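Local structure of aspartate aminotransferase (Thermotoga maritima, 1O4S) at residues S163-L171 with R201-Y209. The protein catalyses the pyridoxal-phosphate-dependent transfer of an amino group from L-aspartate to 2-oxoglutarate, yielding oxaloacetate and L-glutamate, and works as a homodimer. Residues are numbered along the deposited sequence; the frame is centred on the assembly and turned at random.
Sequences SLEEVEGLL and RLAKKRNFY
Between residues 163-171 and 201-209, two helical segments run nearly parallel, their axes 11.6 Å apart at closest approach and crossing at -18°, with Glu168 opposite Leu202 and Leu171 opposite Arg206. Leu202 points toward residues 163-171 and is touched by four of them. Its CD1 meets Val167 CG1 at 4.0 Å and lies equally near the CB of Glu168, while Leu164 CD1, from a side chain sliding past in the opposite direction, closes the N-terminal side. The other methyl, Leu202 CD2, is overlaid by Glu168, whose CD comes to 3.5 Å from it. With CG anti to the backbone N (chi1 -172°) and an extended chain beyond, Glu168 crosses this leucine obliquely and carries its carboxylate to Lys205, where OE1 stands 3.4 Å from CE but 4.1 Å from NZ. Further along, Leu171 divides its methyls mainly between two partners: CD2 approaches Phe208 CE2 obliquely at 3.5 Å, and CD1 packs against Arg206 CG and over one face of the guanidinium, at whose edge lies Glu168 CG. Bends at chi2 and chi3 fold Arg206 back over this leucine. On its own side, Phe208 lays a ring face over Ala203 CA and reaches Leu199 and Val178, so the apolar layer continues onto strand 175-180. Such pairing of neighbouring helices on one side of a largely parallel sheet belongs to the alpha/beta large domain of these aminotransferases. Were Glu168 an alanine, Leu202 CD2 would probably lose its cover and Lys205 and Arg206 their nearby negative charge. No hydrogen bond or salt bridge spans the two segments; cohesion therefore rests mainly on apolar contact, among leucine, valine and phenylalanine carbons and the aliphatic parts of Glu168 and Arg206, with the opposite charges beside them probably adding only a diffuse electrostatic attraction.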
loop_
_atom_site.group_PDB
_atom_site.type_symbol
_atom_site.label_atom_id
_atom_site.label_comp_id
_atom_site.label_asym_id
_atom_site.label_seq_id
_atom_site.Cartn_x
_atom_site.Cartn_y
_atom_site.Cartn_z
ATOM N N SER B 163 9.625 -5.862 31.192
ATOM C CA SER B 163 10.621 -5.527 32.187
ATOM C C SER B 163 11.667 -4.610 31.542
ATOM O O SER B 163 12.358 -5.003 30.606
ATOM C CB SER B 163 11.237 -6.808 32.728
ATOM O OG SER B 163 12.385 -6.516 33.491
ATOM N N LEU B 164 11.738 -3.377 32.026
ATOM C CA LEU B 164 12.629 -2.363 31.476
ATOM C C LEU B 164 14.077 -2.757 31.700
ATOM O O LEU B 164 14.977 -2.559 30.861
ATOM C CB LEU B 164 12.364 -1.059 32.196
ATOM C CG LEU B 164 13.077 0.195 31.727
ATOM C CD1 LEU B 164 12.561 0.594 30.355
ATOM C CD2 LEU B 164 12.865 1.317 32.783
ATOM N N GLU B 165 14.260 -3.310 32.885
ATOM C CA GLU B 165 15.508 -3.850 33.353
ATOM C C GLU B 165 16.025 -4.864 32.308
ATOM O O GLU B 165 17.124 -4.715 31.779
ATOM C CB GLU B 165 15.251 -4.474 34.755
ATOM C CG GLU B 165 14.386 -3.600 35.735
ATOM C CD GLU B 165 12.829 -3.593 35.526
ATOM O OE1 GLU B 165 12.185 -4.644 35.303
ATOM O OE2 GLU B 165 12.209 -2.511 35.640
ATOM N N GLU B 166 15.175 -5.838 31.975
ATOM C CA GLU B 166 15.445 -6.904 30.992
ATOM C C GLU B 166 15.599 -6.410 29.561
ATOM O O GLU B 166 16.243 -7.068 28.750
ATOM C CB GLU B 166 14.321 -7.961 31.085
ATOM C CG GLU B 166 14.080 -8.892 29.889
ATOM C CD GLU B 166 13.111 -10.038 30.230
ATOM O OE1 GLU B 166 13.250 -10.620 31.339
ATOM O OE2 GLU B 166 12.218 -10.372 29.413
ATOM N N VAL B 167 15.000 -5.265 29.244
ATOM C CA VAL B 167 15.117 -4.676 27.911
ATOM C C VAL B 167 16.509 -4.075 27.706
ATOM O O VAL B 167 17.113 -4.251 26.641
ATOM C CB VAL B 167 14.025 -3.598 27.637
ATOM C CG1 VAL B 167 14.352 -2.762 26.401
ATOM C CG2 VAL B 167 12.648 -4.257 27.476
ATOM N N GLU B 168 17.016 -3.367 28.713
ATOM C CA GLU B 168 18.345 -2.773 28.616
ATOM C C GLU B 168 19.383 -3.875 28.513
ATOM O O GLU B 168 20.389 -3.732 27.812
ATOM C CB GLU B 168 18.663 -1.887 29.822
ATOM C CG GLU B 168 19.962 -1.111 29.619
ATOM C CD GLU B 168 20.273 -0.115 30.720
ATOM O OE1 GLU B 168 21.326 0.560 30.602
ATOM O OE2 GLU B 168 19.486 -0.005 31.685
ATOM N N GLY B 169 19.109 -4.971 29.225
ATOM C CA GLY B 169 19.972 -6.134 29.257
ATOM C C GLY B 169 20.190 -6.727 27.888
ATOM O O GLY B 169 21.268 -7.265 27.634
ATOM N N LEU B 170 19.179 -6.613 27.017
ATOM C CA LEU B 170 19.210 -7.186 25.656
ATOM C C LEU B 170 19.714 -6.256 24.570
ATOM O O LEU B 170 19.966 -6.714 23.471
ATOM C CB LEU B 170 17.813 -7.663 25.216
ATOM C CG LEU B 170 17.130 -8.767 26.030
ATOM C CD1 LEU B 170 15.790 -9.109 25.388
ATOM C CD2 LEU B 170 18.019 -10.025 26.179
ATOM N N LEU B 171 19.831 -4.964 24.847
ATOM C CA LEU B 171 20.266 -4.018 23.820
ATOM C C LEU B 171 21.660 -4.374 23.303
ATOM O O LEU B 171 22.594 -4.629 24.083
ATOM C CB LEU B 171 20.294 -2.587 24.359
ATOM C CG LEU B 171 18.959 -1.942 24.712
ATOM C CD1 LEU B 171 19.190 -0.737 25.575
ATOM C CD2 LEU B 171 18.199 -1.555 23.451
ATOM N N ARG B 201 14.024 7.170 28.361
ATOM C CA ARG B 201 15.371 7.424 28.861
ATOM C C ARG B 201 16.366 6.524 28.150
ATOM O O ARG B 201 17.386 6.997 27.663
ATOM C CB ARG B 201 15.479 7.192 30.384
ATOM C CG ARG B 201 15.001 8.343 31.245
ATOM C CD ARG B 201 15.404 8.232 32.746
ATOM N NE ARG B 201 14.662 7.185 33.473
ATOM C CZ ARG B 201 13.407 7.309 33.950
ATOM N NH1 ARG B 201 12.719 8.449 33.795
ATOM N NH2 ARG B 201 12.831 6.280 34.584
ATOM N N LEU B 202 16.073 5.230 28.112
ATOM C CA LEU B 202 16.926 4.254 27.420
ATOM C C LEU B 202 17.197 4.601 25.961
ATOM O O LEU B 202 18.299 4.352 25.483
ATOM C CB LEU B 202 16.297 2.862 27.411
ATOM C CG LEU B 202 16.602 1.839 28.493
ATOM C CD1 LEU B 202 16.004 0.491 28.056
ATOM C CD2 LEU B 202 18.110 1.716 28.740
ATOM N N ALA B 203 16.192 5.143 25.268
ATOM C CA ALA B 203 16.299 5.476 23.850
ATOM C C ALA B 203 17.275 6.629 23.576
ATOM O O ALA B 203 17.987 6.618 22.572
ATOM C CB ALA B 203 14.904 5.800 23.268
ATOM N N LYS B 204 17.267 7.636 24.448
ATOM C CA LYS B 204 18.206 8.773 24.379
ATOM C C LYS B 204 19.654 8.297 24.619
ATOM O O LYS B 204 20.558 8.590 23.832
ATOM C CB LYS B 204 17.801 9.860 25.408
ATOM C CG LYS B 204 18.864 10.965 25.692
ATOM C CD LYS B 204 18.474 12.386 25.205
ATOM C CE LYS B 204 17.796 13.249 26.297
ATOM N NZ LYS B 204 18.776 13.804 27.293
ATOM N N LYS B 205 19.821 7.538 25.700
ATOM C CA LYS B 205 21.101 6.964 26.154
ATOM C C LYS B 205 21.733 5.976 25.166
ATOM O O LYS B 205 22.898 6.113 24.796
ATOM C CB LYS B 205 20.835 6.259 27.496
ATOM C CG LYS B 205 21.965 5.490 28.165
ATOM C CD LYS B 205 21.517 5.164 29.610
ATOM C CE LYS B 205 22.119 3.875 30.186
ATOM N NZ LYS B 205 23.400 4.099 30.883
ATOM N N ARG B 206 20.951 4.991 24.745
ATOM C CA ARG B 206 21.461 3.833 24.022
ATOM C C ARG B 206 21.204 3.940 22.512
ATOM O O ARG B 206 21.470 2.993 21.772
ATOM C CB ARG B 206 20.848 2.546 24.592
ATOM C CG ARG B 206 21.094 2.330 26.111
ATOM C CD ARG B 206 22.560 2.125 26.506
ATOM N NE ARG B 206 23.206 1.118 25.660
ATOM C CZ ARG B 206 23.257 -0.201 25.905
ATOM N NH1 ARG B 206 22.725 -0.732 27.014
ATOM N NH2 ARG B 206 23.853 -1.000 25.020
ATOM N N ASN B 207 20.672 5.090 22.081
ATOM C CA ASN B 207 20.503 5.453 20.666
ATOM C C ASN B 207 19.590 4.553 19.807
ATOM O O ASN B 207 20.038 3.951 18.839
ATOM C CB ASN B 207 21.884 5.571 20.010
ATOM C CG ASN B 207 21.839 6.287 18.680
ATOM O OD1 ASN B 207 20.960 7.119 18.443
ATOM N ND2 ASN B 207 22.792 5.970 17.801
ATOM N N PHE B 208 18.312 4.469 20.166
ATOM C CA PHE B 208 17.347 3.731 19.363
ATOM C C PHE B 208 16.000 4.458 19.315
ATOM O O PHE B 208 15.726 5.321 20.147
ATOM C CB PHE B 208 17.192 2.262 19.841
ATOM C CG PHE B 208 16.605 2.099 21.239
ATOM C CD1 PHE B 208 15.230 2.116 21.447
ATOM C CD2 PHE B 208 17.439 1.885 22.345
ATOM C CE1 PHE B 208 14.689 1.947 22.732
ATOM C CE2 PHE B 208 16.905 1.710 23.639
ATOM C CZ PHE B 208 15.535 1.744 23.830
ATOM N N TYR B 209 15.186 4.102 18.323
ATOM C CA TYR B 209 13.847 4.664 18.139
ATOM C C TYR B 209 12.822 3.872 18.895
ATOM O O TYR B 209 12.932 2.641 19.013
ATOM C CB TYR B 209 13.430 4.639 16.675
ATOM C CG TYR B 209 14.133 5.648 15.828
ATOM C CD1 TYR B 209 13.693 6.958 15.780
ATOM C CD2 TYR B 209 15.242 5.288 15.052
ATOM C CE1 TYR B 209 14.345 7.898 15.005
ATOM C CE2 TYR B 209 15.900 6.221 14.243
ATOM C CZ TYR B 209 15.446 7.527 14.231
ATOM O OH TYR B 209 16.091 8.480 13.455
#